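Local atomic coordinates of hypothetical protein PH0823 (Pyrococcus horikoshii, PDB entry 2DUM), a protein that is of unknown function but belongs to the universal stress protein A family and so may play a part in the stress response. Residues Glu35-His40 and Asn95-Ile100; Leu39-Glu44 and Asp107-Val112. All coordinates share one frame; numbering follows the deposited sequence.

Contact 1 (Glu35-His40 and Asn95-Ile100); sequences EVILLH and NVRTII
Val-36 N donates to Asn-95 O over 2.9 Å, and the same carbonyl oxygen takes a CA-H...O contact from Glu-35. Val-36 O returns the link to Arg-97 N, and the ladder goes on with Leu-38 N to Arg-97 O and His-40 N to Ile-99 O. The two strands run the same way, their axes 4.7 Å apart and 19° askew, with each residue of 35-40 facing its counterpart of 95-100. On the face that carries Glu-35, Ile-37, Leu-39, Arg-97 and Ile-99, a salt bridge closes the start of the pair: Arg-97 NH2 meets Glu-35 OE1 at 3.2 Å in an almost straight bond (175°), with the oxygen at the edge of the guanidinium and in its plane. The Glu-35 chain runs out extended, CG anti to the backbone N, while the arginine chain bends at chi3 (-91°) and turns its head toward the acid. Ile-37 CG1 lies alongside Arg-97 CG at 3.8 Å and over one face of the guanidinium. An alanine in place of Arg-97 would probably leave Glu-35 OE1 with little more than a long, weak pairing to Lys-7 and uncover the flank of Ile-37. Farther along, Ile-37 CG2 meets Ile-99 CD1 at 3.5 Å, and Leu-39 CD1 rests against Ile-99 CB. The other face brings Val-36 CG1 beside Val-96 CG2 at 4.2 Å, the two side chains pointing the same way; Leu-80 of helix 69-90 packs on Leu-38, Thr-98 and Ile-100 there. Strand 7-11 bonds to the far edge of 35-40. Two parallel neighbours joined through a helix that covers one face form a beta-alpha-beta crossover, the building unit of the alpha/beta fold of universal stress proteins.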
# COMPACT_ATOMS: atom_id res chain seq x y z
N GLU A 35 -12.17 -1.26 12.82
CA GLU A 35 -13.02 -2.31 12.21
C GLU A 35 -12.40 -2.85 10.94
O GLU A 35 -11.87 -2.13 10.14
CB GLU A 35 -14.35 -1.66 11.91
CG GLU A 35 -15.54 -2.45 11.20
CD GLU A 35 -16.78 -1.44 10.96
OE1 GLU A 35 -17.71 -1.70 10.13
OE2 GLU A 35 -16.81 -0.30 11.58
N VAL A 36 -12.50 -4.12 10.70
CA VAL A 36 -12.16 -4.62 9.34
C VAL A 36 -13.40 -5.20 8.53
O VAL A 36 -14.16 -6.01 9.03
CB VAL A 36 -10.96 -5.61 9.36
CG1 VAL A 36 -10.90 -6.21 10.65
CG2 VAL A 36 -11.03 -6.70 8.25
N ILE A 37 -13.61 -4.82 7.30
CA ILE A 37 -14.68 -5.47 6.63
C ILE A 37 -13.99 -6.49 5.76
O ILE A 37 -13.17 -6.19 4.89
CB ILE A 37 -15.38 -4.47 5.75
CG1 ILE A 37 -15.86 -3.33 6.58
CG2 ILE A 37 -16.47 -5.06 4.88
CD1 ILE A 37 -15.58 -2.02 5.86
N LEU A 38 -14.35 -7.71 5.97
CA LEU A 38 -13.75 -8.77 5.28
C LEU A 38 -14.59 -9.06 4.04
O LEU A 38 -15.52 -9.82 4.12
CB LEU A 38 -13.89 -9.90 6.23
CG LEU A 38 -13.32 -11.20 5.84
CD1 LEU A 38 -11.82 -10.93 5.96
CD2 LEU A 38 -13.88 -12.24 6.85
N LEU A 39 -14.30 -8.46 2.87
CA LEU A 39 -15.12 -8.64 1.65
C LEU A 39 -14.81 -9.87 0.86
O LEU A 39 -13.71 -10.39 0.94
CB LEU A 39 -14.89 -7.48 0.73
CG LEU A 39 -15.88 -7.36 -0.41
CD1 LEU A 39 -17.22 -7.72 0.06
CD2 LEU A 39 -15.94 -5.95 -0.90
N HIS A 40 -15.79 -10.38 0.12
CA HIS A 40 -15.58 -11.48 -0.86
C HIS A 40 -16.49 -11.33 -2.02
O HIS A 40 -17.74 -11.35 -1.85
CB HIS A 40 -15.91 -12.86 -0.32
CG HIS A 40 -15.75 -13.94 -1.34
ND1 HIS A 40 -14.57 -14.13 -2.02
CD2 HIS A 40 -16.61 -14.88 -1.81
CE1 HIS A 40 -14.70 -15.15 -2.85
NE2 HIS A 40 -15.93 -15.63 -2.75
N ASN A 95 -13.22 -4.68 15.83
CA ASN A 95 -14.51 -5.24 15.26
C ASN A 95 -14.37 -5.75 13.89
O ASN A 95 -13.52 -5.32 13.12
CB ASN A 95 -15.64 -4.26 15.17
CG ASN A 95 -16.00 -3.73 16.50
OD1 ASN A 95 -15.62 -2.60 16.85
ND2 ASN A 95 -16.69 -4.55 17.32
N VAL A 96 -15.26 -6.64 13.53
CA VAL A 96 -15.16 -7.28 12.24
C VAL A 96 -16.57 -7.18 11.59
O VAL A 96 -17.58 -6.82 12.25
CB VAL A 96 -14.75 -8.74 12.46
CG1 VAL A 96 -15.92 -9.63 12.29
CG2 VAL A 96 -13.67 -9.18 11.51
N ARG A 97 -16.64 -7.43 10.29
CA ARG A 97 -17.90 -7.79 9.68
C ARG A 97 -17.64 -8.49 8.39
O ARG A 97 -16.50 -8.74 8.04
CB ARG A 97 -18.77 -6.61 9.40
CG ARG A 97 -18.12 -5.43 8.88
CD ARG A 97 -19.19 -4.39 9.05
NE ARG A 97 -20.01 -4.29 7.87
CZ ARG A 97 -20.17 -3.16 7.18
NH1 ARG A 97 -20.92 -3.26 6.06
NH2 ARG A 97 -19.63 -1.95 7.56
N THR A 98 -18.72 -8.79 7.68
CA THR A 98 -18.65 -9.50 6.42
C THR A 98 -19.46 -8.71 5.39
O THR A 98 -20.40 -8.01 5.75
CB THR A 98 -19.15 -10.93 6.60
OG1 THR A 98 -20.45 -10.87 7.20
CG2 THR A 98 -18.17 -11.77 7.48
N ILE A 99 -19.00 -8.73 4.14
CA ILE A 99 -19.83 -8.43 3.03
C ILE A 99 -19.47 -9.40 1.90
O ILE A 99 -18.31 -9.82 1.75
CB ILE A 99 -19.58 -7.07 2.50
CG1 ILE A 99 -19.64 -5.99 3.58
CG2 ILE A 99 -20.60 -6.74 1.52
CD1 ILE A 99 -19.34 -4.64 2.97
N ILE A 100 -20.49 -9.73 1.12
CA ILE A 100 -20.47 -10.71 0.03
C ILE A 100 -21.17 -9.92 -1.04
O ILE A 100 -22.34 -9.49 -0.82
CB ILE A 100 -21.42 -11.90 0.30
CG1 ILE A 100 -20.73 -13.11 0.94
CG2 ILE A 100 -21.85 -12.51 -0.96
CD1 ILE A 100 -20.04 -12.93 2.41

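Contact 2 (Leu39-Glu44 and Asp107-Val112); sequences LHVIDE and DEIVKV
Val-41 holds CG1 anti to its backbone N (chi1 -169°), and Glu-108 sets CG anti to its own carbonyl carbon (chi1 -64°), which brings the valine methyls against the first carbons of the glutamate. CG1 of Val-41 lies 3.3 Å from Glu-108 CG, and CG2 sits 3.7 Å from Glu-108 CB, the two side chains crossing at about a right angle. The glutamate then bends at chi2, and its carboxylate leads away from the strand. There Lys-111 NZ donates to Glu-108 OE1 at 2.8 Å, on the syn side but tilted out of the carboxylate plane, and also to Asp-107 OD1, which it meets from above the plane of that acid. Arg-101 of strand 95-103 forms a salt bridge with Glu-108 OE2, so both carboxylate oxygens have a positive partner. Beside this pair, Val-41 CG2 approaches Ile-109 CD1 obliquely at 4.1 Å, the tip of the isoleucine reaching back to the strand. One turn on from Glu-108, Val-112 comes tip to tip with Leu-39: CD2 of Leu-39 lies 3.6 Å from Val-112 CG2 and at a similar distance from Val-112 CB and CG1. Helix and strand axes stay 8.8 Å apart and make an angle of 143°, the helix running back against the strand as in alpha/beta layers. Leu-9 touches both Leu-39 and Val-112, while Val-143 of helix 138-146 touches Ile-109. The contact across the two segments is thus hydrocarbon, made by buried residues. The positive charges on Lys-111 and Arg-101 would probably favour the ionised form of Glu-108, although the nearby acids Asp-107 and Glu-44 work against this; its aliphatic part serves the core while its acid end joins the charge network.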
# COMPACT_ATOMS: atom_id res chain seq x y z
N LEU A 39 -14.30 -8.46 2.87
CA LEU A 39 -15.12 -8.64 1.65
C LEU A 39 -14.81 -9.87 0.86
O LEU A 39 -13.71 -10.39 0.94
CB LEU A 39 -14.89 -7.48 0.73
CG LEU A 39 -15.88 -7.36 -0.41
CD1 LEU A 39 -17.22 -7.72 0.06
CD2 LEU A 39 -15.94 -5.95 -0.90
N HIS A 40 -15.79 -10.38 0.12
CA HIS A 40 -15.58 -11.48 -0.86
C HIS A 40 -16.49 -11.33 -2.02
O HIS A 40 -17.74 -11.35 -1.85
CB HIS A 40 -15.91 -12.86 -0.32
CG HIS A 40 -15.75 -13.94 -1.34
ND1 HIS A 40 -14.57 -14.13 -2.02
CD2 HIS A 40 -16.61 -14.88 -1.81
CE1 HIS A 40 -14.70 -15.15 -2.85
NE2 HIS A 40 -15.93 -15.63 -2.75
N VAL A 41 -15.91 -11.18 -3.19
CA VAL A 41 -16.74 -10.85 -4.29
C VAL A 41 -16.76 -12.05 -5.08
O VAL A 41 -15.80 -12.33 -5.72
CB VAL A 41 -16.14 -9.84 -5.19
CG1 VAL A 41 -17.20 -9.34 -6.15
CG2 VAL A 41 -15.62 -8.77 -4.41
N ILE A 42 -17.85 -12.76 -5.08
CA ILE A 42 -17.85 -13.93 -5.94
C ILE A 42 -18.07 -13.49 -7.40
O ILE A 42 -19.05 -12.77 -7.71
CB ILE A 42 -18.67 -15.18 -5.31
CG1 ILE A 42 -18.26 -16.55 -5.99
CG2 ILE A 42 -20.20 -14.82 -4.97
CD1 ILE A 42 -17.05 -17.43 -5.30
N ASP A 43 -17.08 -13.86 -8.24
CA ASP A 43 -16.82 -13.23 -9.53
C ASP A 43 -17.87 -13.55 -10.57
O ASP A 43 -18.08 -14.71 -10.91
CB ASP A 43 -15.44 -13.65 -10.05
CG ASP A 43 -15.10 -13.08 -11.49
OD1 ASP A 43 -15.59 -12.00 -11.95
OD2 ASP A 43 -14.29 -13.73 -12.18
N GLU A 44 -18.51 -12.51 -11.10
CA GLU A 44 -19.52 -12.65 -12.16
C GLU A 44 -18.97 -13.46 -13.36
O GLU A 44 -19.60 -14.41 -13.86
CB GLU A 44 -19.99 -11.26 -12.63
CG GLU A 44 -21.55 -11.08 -12.72
CD GLU A 44 -22.25 -10.65 -11.38
OE1 GLU A 44 -23.19 -11.35 -10.88
OE2 GLU A 44 -21.87 -9.59 -10.84
N ASP A 107 -14.02 -4.34 -9.15
CA ASP A 107 -14.98 -3.29 -9.30
C ASP A 107 -15.85 -3.31 -8.05
O ASP A 107 -16.31 -2.29 -7.52
CB ASP A 107 -15.76 -3.45 -10.61
CG ASP A 107 -16.72 -2.26 -10.87
OD1 ASP A 107 -17.94 -2.50 -11.08
OD2 ASP A 107 -16.29 -1.07 -10.84
N GLU A 108 -16.04 -4.50 -7.54
CA GLU A 108 -16.76 -4.55 -6.31
C GLU A 108 -15.91 -3.99 -5.16
O GLU A 108 -16.37 -3.11 -4.43
CB GLU A 108 -17.26 -5.95 -6.07
CG GLU A 108 -18.27 -6.40 -7.13
CD GLU A 108 -19.30 -5.30 -7.52
OE1 GLU A 108 -19.69 -5.24 -8.74
OE2 GLU A 108 -19.70 -4.52 -6.60
N ILE A 109 -14.68 -4.50 -5.02
CA ILE A 109 -13.68 -3.93 -4.13
C ILE A 109 -13.77 -2.40 -4.12
O ILE A 109 -13.90 -1.80 -3.06
CB ILE A 109 -12.24 -4.28 -4.57
CG1 ILE A 109 -12.06 -5.74 -4.92
CG2 ILE A 109 -11.32 -3.97 -3.51
CD1 ILE A 109 -12.23 -6.63 -3.81
N VAL A 110 -13.71 -1.77 -5.28
CA VAL A 110 -13.61 -0.34 -5.33
C VAL A 110 -14.96 0.31 -4.97
O VAL A 110 -15.08 1.40 -4.37
CB VAL A 110 -13.23 0.05 -6.72
CG1 VAL A 110 -13.29 1.56 -6.86
CG2 VAL A 110 -11.86 -0.46 -7.02
N LYS A 111 -16.00 -0.38 -5.38
CA LYS A 111 -17.36 0.09 -5.13
C LYS A 111 -17.56 0.12 -3.64
O LYS A 111 -17.88 1.15 -3.10
CB LYS A 111 -18.45 -0.73 -5.89
CG LYS A 111 -19.06 0.06 -7.09
CD LYS A 111 -19.29 -0.72 -8.36
CE LYS A 111 -20.46 -1.65 -8.17
NZ LYS A 111 -20.55 -2.64 -9.31
N VAL A 112 -17.29 -0.99 -2.99
CA VAL A 112 -17.48 -1.10 -1.55
C VAL A 112 -16.48 -0.24 -0.77
O VAL A 112 -16.82 0.29 0.26
CB VAL A 112 -17.27 -2.55 -1.09
CG1 VAL A 112 -17.02 -2.62 0.42
CG2 VAL A 112 -18.46 -3.48 -1.51

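Overall arrangement
The centres of contacts 1 and 2 lie 12 Å apart, and both use strand 35-43, sharing Leu-39 and His-40. Contact 1 joins that strand to its sheet neighbour 95-103; contact 2 lays helix 105-115, which follows 95-103 in the chain, over the later part of the strand. They meet where Ile-99 CD1 packs on Val-112 CG1, 4.0 Å away. Helix 69-90 lies between strands 35-43 and 95-103 in sequence and packs on the face opposite to helix 105-115. Strand 35-43 is an interior strand of the five-stranded parallel sheet, between 7-11 and the outermost 95-103, and the two contacts help build this side of the universal stress protein domain as a three-layer alpha/beta/alpha sandwich.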